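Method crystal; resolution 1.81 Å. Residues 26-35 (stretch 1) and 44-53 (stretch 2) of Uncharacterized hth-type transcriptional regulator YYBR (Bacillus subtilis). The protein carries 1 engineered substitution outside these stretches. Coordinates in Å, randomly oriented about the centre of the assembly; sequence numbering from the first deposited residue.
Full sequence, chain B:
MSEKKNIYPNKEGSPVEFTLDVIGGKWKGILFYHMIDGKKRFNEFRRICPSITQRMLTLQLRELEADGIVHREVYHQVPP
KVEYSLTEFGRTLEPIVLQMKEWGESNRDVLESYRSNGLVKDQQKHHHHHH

Stretch 1 26-35: KWKGILFYHM
Stretch 2 44-53: EFRRICPSIT

Stretch 1 is helical from Lys28, with Trp27 as N-cap, and its i to i+4 ladder starts with Leu31 N to Trp27 O (3.1 Å). Trp27 itself has phi/psi of -125/-30°; from Lys28 (-64/-38°) to Tyr33 (-53/-43°) the backbone stays helical. Stretch 2 enters as the last turn of a helix, 44-48, that begins earlier in the chain, closed by Cys49 N to Phe45 O (2.9 Å). Cys49 leaves helical geometry (-130/85°) and opens a type I turn to Ile52, with Pro50 at -65/-21°, Ser51 at -84/-9° and Ile52 N bonded to Cys49 O (3.1 Å). The helix axes approach to 10.7 Å, their N-to-C directions 123° apart. Two pairs set the register: Leu31 CA lies 7.0 Å from Phe45 CA, and Trp27 CA 8.1 Å from Ile52 CA.

No hydrogen bond joins the stretches; the contact, mostly apolar, buries 523 Å² summed over both sides, and Leu31, Met35, Phe45, Cys49 and Ile52 are buried in the assembly. At one end the Trp27 indole (chi1 m, chi2 107°) offers a broad face to Ile52, whose extended tt side chain lays CG1 3.7 Å from the centroid of the Trp27 six-membered ring, 8° off its normal, and CD1 3.6 Å from Trp27 CD2. Ser51 OG (chi1 p) meets the indole edge, 3.6 Å from Trp27 CH2. One helical turn on, Ile30 (mt) places CG2 3.7 Å from Cys49 SG and 3.8 Å from Ile48 CG2; the compact Cys49 (chi1 -41°) also fits beside the indole, its CB 4.0 Å from Trp27 CZ3. Ile48 (chi1 m, chi2 147°) sets CG2 over the His34 ring (chi1 -75°, chi2 -91°), 3.4 Å from the His34 centroid, so the imidazole serves as a flat packing surface.

Phe45 (chi1 -72°, chi2 -53°) fills the other end. The Phe45 CA-to-CB bond points sideways, but the ring reaches stretch 1: Phe45 CD1 lies 3.5 Å from Leu31 CD2 (mt), and Phe45 CZ 3.8 Å from Met35 CG (mtm), whose SD lies at the ring edge, 5.2 Å from the Phe45 centroid and 84° off the ring normal.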

# COMPACT_ATOMS: atom_id res chain seq x y z
N LYS B 26 2.09 -6.98 -4.80
CA LYS B 26 1.20 -7.16 -5.94
C LYS B 26 -0.11 -7.95 -5.70
O LYS B 26 -1.08 -7.79 -6.46
CB LYS B 26 1.99 -7.75 -7.12
CG LYS B 26 1.13 -7.96 -8.33
CD LYS B 26 1.95 -8.09 -9.61
CE LYS B 26 1.06 -7.84 -10.82
NZ LYS B 26 1.89 -7.39 -11.97
N TRP B 27 -0.18 -8.74 -4.63
CA TRP B 27 -1.20 -9.75 -4.50
C TRP B 27 -2.02 -9.68 -3.24
O TRP B 27 -3.15 -10.09 -3.23
CB TRP B 27 -0.55 -11.12 -4.53
CG TRP B 27 0.39 -11.34 -5.68
CD1 TRP B 27 1.77 -11.40 -5.65
CD2 TRP B 27 0.03 -11.56 -7.07
NE1 TRP B 27 2.29 -11.65 -6.90
CE2 TRP B 27 1.28 -11.75 -7.81
CE3 TRP B 27 -1.17 -11.62 -7.77
CZ2 TRP B 27 1.31 -11.97 -9.16
CZ3 TRP B 27 -1.13 -11.86 -9.14
CH2 TRP B 27 0.08 -12.02 -9.82
N LYS B 28 -1.45 -9.20 -2.16
CA LYS B 28 -2.16 -9.36 -0.87
C LYS B 28 -3.48 -8.61 -0.84
O LYS B 28 -4.44 -9.06 -0.21
CB LYS B 28 -1.26 -8.97 0.29
CG LYS B 28 -0.23 -10.01 0.69
CD LYS B 28 0.80 -9.44 1.64
CE LYS B 28 1.98 -10.35 1.82
NZ LYS B 28 2.86 -9.79 2.87
N GLY B 29 -3.52 -7.43 -1.44
CA GLY B 29 -4.75 -6.63 -1.48
C GLY B 29 -5.92 -7.35 -2.13
O GLY B 29 -7.06 -7.28 -1.66
N ILE B 30 -5.63 -8.02 -3.25
CA ILE B 30 -6.61 -8.78 -4.00
C ILE B 30 -7.08 -9.96 -3.17
O ILE B 30 -8.28 -10.17 -3.04
CB ILE B 30 -6.00 -9.36 -5.32
CG1 ILE B 30 -5.55 -8.25 -6.26
CG2 ILE B 30 -7.00 -10.24 -6.08
CD1 ILE B 30 -4.71 -8.76 -7.42
N LEU B 31 -6.12 -10.69 -2.59
CA LEU B 31 -6.41 -11.89 -1.78
C LEU B 31 -7.33 -11.50 -0.61
O LEU B 31 -8.37 -12.09 -0.42
CB LEU B 31 -5.13 -12.52 -1.24
CG LEU B 31 -4.24 -13.08 -2.36
CD1 LEU B 31 -2.97 -13.70 -1.77
CD2 LEU B 31 -5.06 -14.05 -3.18
N PHE B 32 -6.91 -10.45 0.10
CA PHE B 32 -7.65 -9.88 1.18
C PHE B 32 -9.07 -9.50 0.79
O PHE B 32 -10.05 -9.89 1.47
CB PHE B 32 -6.91 -8.64 1.73
CG PHE B 32 -7.54 -8.05 2.96
CD1 PHE B 32 -8.75 -7.37 2.88
CD2 PHE B 32 -6.93 -8.20 4.18
CE1 PHE B 32 -9.33 -6.84 4.02
CE2 PHE B 32 -7.53 -7.71 5.36
CZ PHE B 32 -8.70 -7.01 5.26
N TYR B 33 -9.21 -8.72 -0.28
CA TYR B 33 -10.50 -8.26 -0.74
C TYR B 33 -11.49 -9.41 -0.93
O TYR B 33 -12.64 -9.32 -0.49
CB TYR B 33 -10.41 -7.42 -2.01
CG TYR B 33 -11.76 -6.97 -2.50
CD1 TYR B 33 -12.42 -5.90 -1.92
CD2 TYR B 33 -12.40 -7.66 -3.52
CE1 TYR B 33 -13.70 -5.51 -2.36
CE2 TYR B 33 -13.66 -7.28 -3.96
CZ TYR B 33 -14.30 -6.21 -3.39
OH TYR B 33 -15.55 -5.88 -3.87
N HIS B 34 -11.01 -10.50 -1.52
CA HIS B 34 -11.85 -11.63 -1.86
C HIS B 34 -12.21 -12.48 -0.65
O HIS B 34 -13.15 -13.25 -0.70
CB HIS B 34 -11.22 -12.40 -3.02
CG HIS B 34 -11.39 -11.69 -4.37
ND1 HIS B 34 -12.45 -11.93 -5.19
CD2 HIS B 34 -10.61 -10.72 -5.02
CE1 HIS B 34 -12.37 -11.13 -6.27
NE2 HIS B 34 -11.25 -10.39 -6.17
N MET B 35 -11.53 -12.27 0.46
CA MET B 35 -11.96 -12.92 1.70
C MET B 35 -12.93 -12.08 2.51
O MET B 35 -13.45 -12.58 3.52
CB MET B 35 -10.78 -13.32 2.56
CG MET B 35 -10.01 -14.53 2.04
SD MET B 35 -8.53 -14.95 2.99
CE MET B 35 -7.33 -13.85 2.22
N GLU B 44 -9.88 -21.23 -5.55
CA GLU B 44 -10.73 -20.08 -5.81
C GLU B 44 -9.88 -18.83 -6.05
O GLU B 44 -10.23 -18.01 -6.89
CB GLU B 44 -11.72 -19.82 -4.67
CG GLU B 44 -12.69 -20.97 -4.47
CD GLU B 44 -13.75 -20.70 -3.42
OE1 GLU B 44 -13.43 -20.85 -2.23
OE2 GLU B 44 -14.91 -20.38 -3.81
N PHE B 45 -8.79 -18.72 -5.30
CA PHE B 45 -7.84 -17.62 -5.45
C PHE B 45 -7.12 -17.69 -6.81
O PHE B 45 -6.89 -16.64 -7.39
CB PHE B 45 -6.77 -17.63 -4.38
CG PHE B 45 -7.24 -17.23 -3.01
CD1 PHE B 45 -7.91 -16.03 -2.79
CD2 PHE B 45 -6.91 -18.01 -1.92
CE1 PHE B 45 -8.27 -15.66 -1.49
CE2 PHE B 45 -7.26 -17.64 -0.63
CZ PHE B 45 -7.92 -16.46 -0.43
N ARG B 46 -6.73 -18.89 -7.25
CA ARG B 46 -6.09 -19.07 -8.56
C ARG B 46 -6.99 -18.60 -9.69
O ARG B 46 -6.51 -18.11 -10.75
CB ARG B 46 -5.70 -20.53 -8.82
CG ARG B 46 -4.47 -21.04 -8.11
CD ARG B 46 -4.40 -22.56 -8.20
NE ARG B 46 -4.03 -23.00 -9.56
CZ ARG B 46 -4.08 -24.26 -10.00
NH1 ARG B 46 -4.45 -25.24 -9.18
NH2 ARG B 46 -3.72 -24.55 -11.26
N ARG B 47 -8.29 -18.83 -9.54
CA ARG B 47 -9.25 -18.33 -10.53
C ARG B 47 -9.38 -16.81 -10.42
O ARG B 47 -9.64 -16.14 -11.39
CB ARG B 47 -10.64 -18.97 -10.34
CG ARG B 47 -10.66 -20.47 -10.56
CD ARG B 47 -11.93 -21.13 -10.03
NE ARG B 47 -11.71 -22.55 -10.12
CZ ARG B 47 -11.91 -23.42 -9.15
NH1 ARG B 47 -12.41 -23.06 -7.97
NH2 ARG B 47 -11.61 -24.67 -9.38
N ILE B 48 -9.26 -16.28 -9.21
CA ILE B 48 -9.30 -14.81 -9.02
C ILE B 48 -8.05 -14.18 -9.67
O ILE B 48 -8.16 -13.12 -10.28
CB ILE B 48 -9.52 -14.44 -7.51
CG1 ILE B 48 -10.92 -14.89 -7.07
CG2 ILE B 48 -9.35 -12.95 -7.23
CD1 ILE B 48 -10.99 -15.31 -5.60
N CYS B 49 -6.90 -14.85 -9.61
CA CYS B 49 -5.65 -14.28 -10.18
C CYS B 49 -5.00 -15.30 -11.06
O CYS B 49 -4.13 -16.01 -10.58
CB CYS B 49 -4.62 -13.90 -9.10
SG CYS B 49 -5.21 -13.11 -7.59
N PRO B 50 -5.41 -15.39 -12.35
CA PRO B 50 -4.79 -16.38 -13.23
C PRO B 50 -3.30 -16.17 -13.52
O PRO B 50 -2.64 -17.12 -13.86
CB PRO B 50 -5.61 -16.29 -14.54
CG PRO B 50 -6.35 -15.00 -14.44
CD PRO B 50 -6.59 -14.78 -12.98
N SER B 51 -2.76 -14.97 -13.36
CA SER B 51 -1.32 -14.83 -13.50
C SER B 51 -0.50 -15.16 -12.23
O SER B 51 0.72 -15.24 -12.33
CB SER B 51 -0.96 -13.44 -14.05
OG SER B 51 -1.34 -12.41 -13.15
N ILE B 52 -1.11 -15.37 -11.05
CA ILE B 52 -0.30 -15.78 -9.87
C ILE B 52 0.17 -17.23 -10.13
O ILE B 52 -0.52 -18.02 -10.83
CB ILE B 52 -1.01 -15.49 -8.47
CG1 ILE B 52 0.02 -15.33 -7.34
CG2 ILE B 52 -2.00 -16.57 -8.09
CD1 ILE B 52 -0.56 -14.93 -5.97
N THR B 53 1.39 -17.56 -9.70
CA THR B 53 1.87 -18.95 -9.78
C THR B 53 1.45 -19.57 -8.47
O THR B 53 1.24 -18.86 -7.51
CB THR B 53 3.41 -19.10 -9.93
OG1 THR B 53 4.05 -18.82 -8.68
CG2 THR B 53 3.98 -18.22 -11.05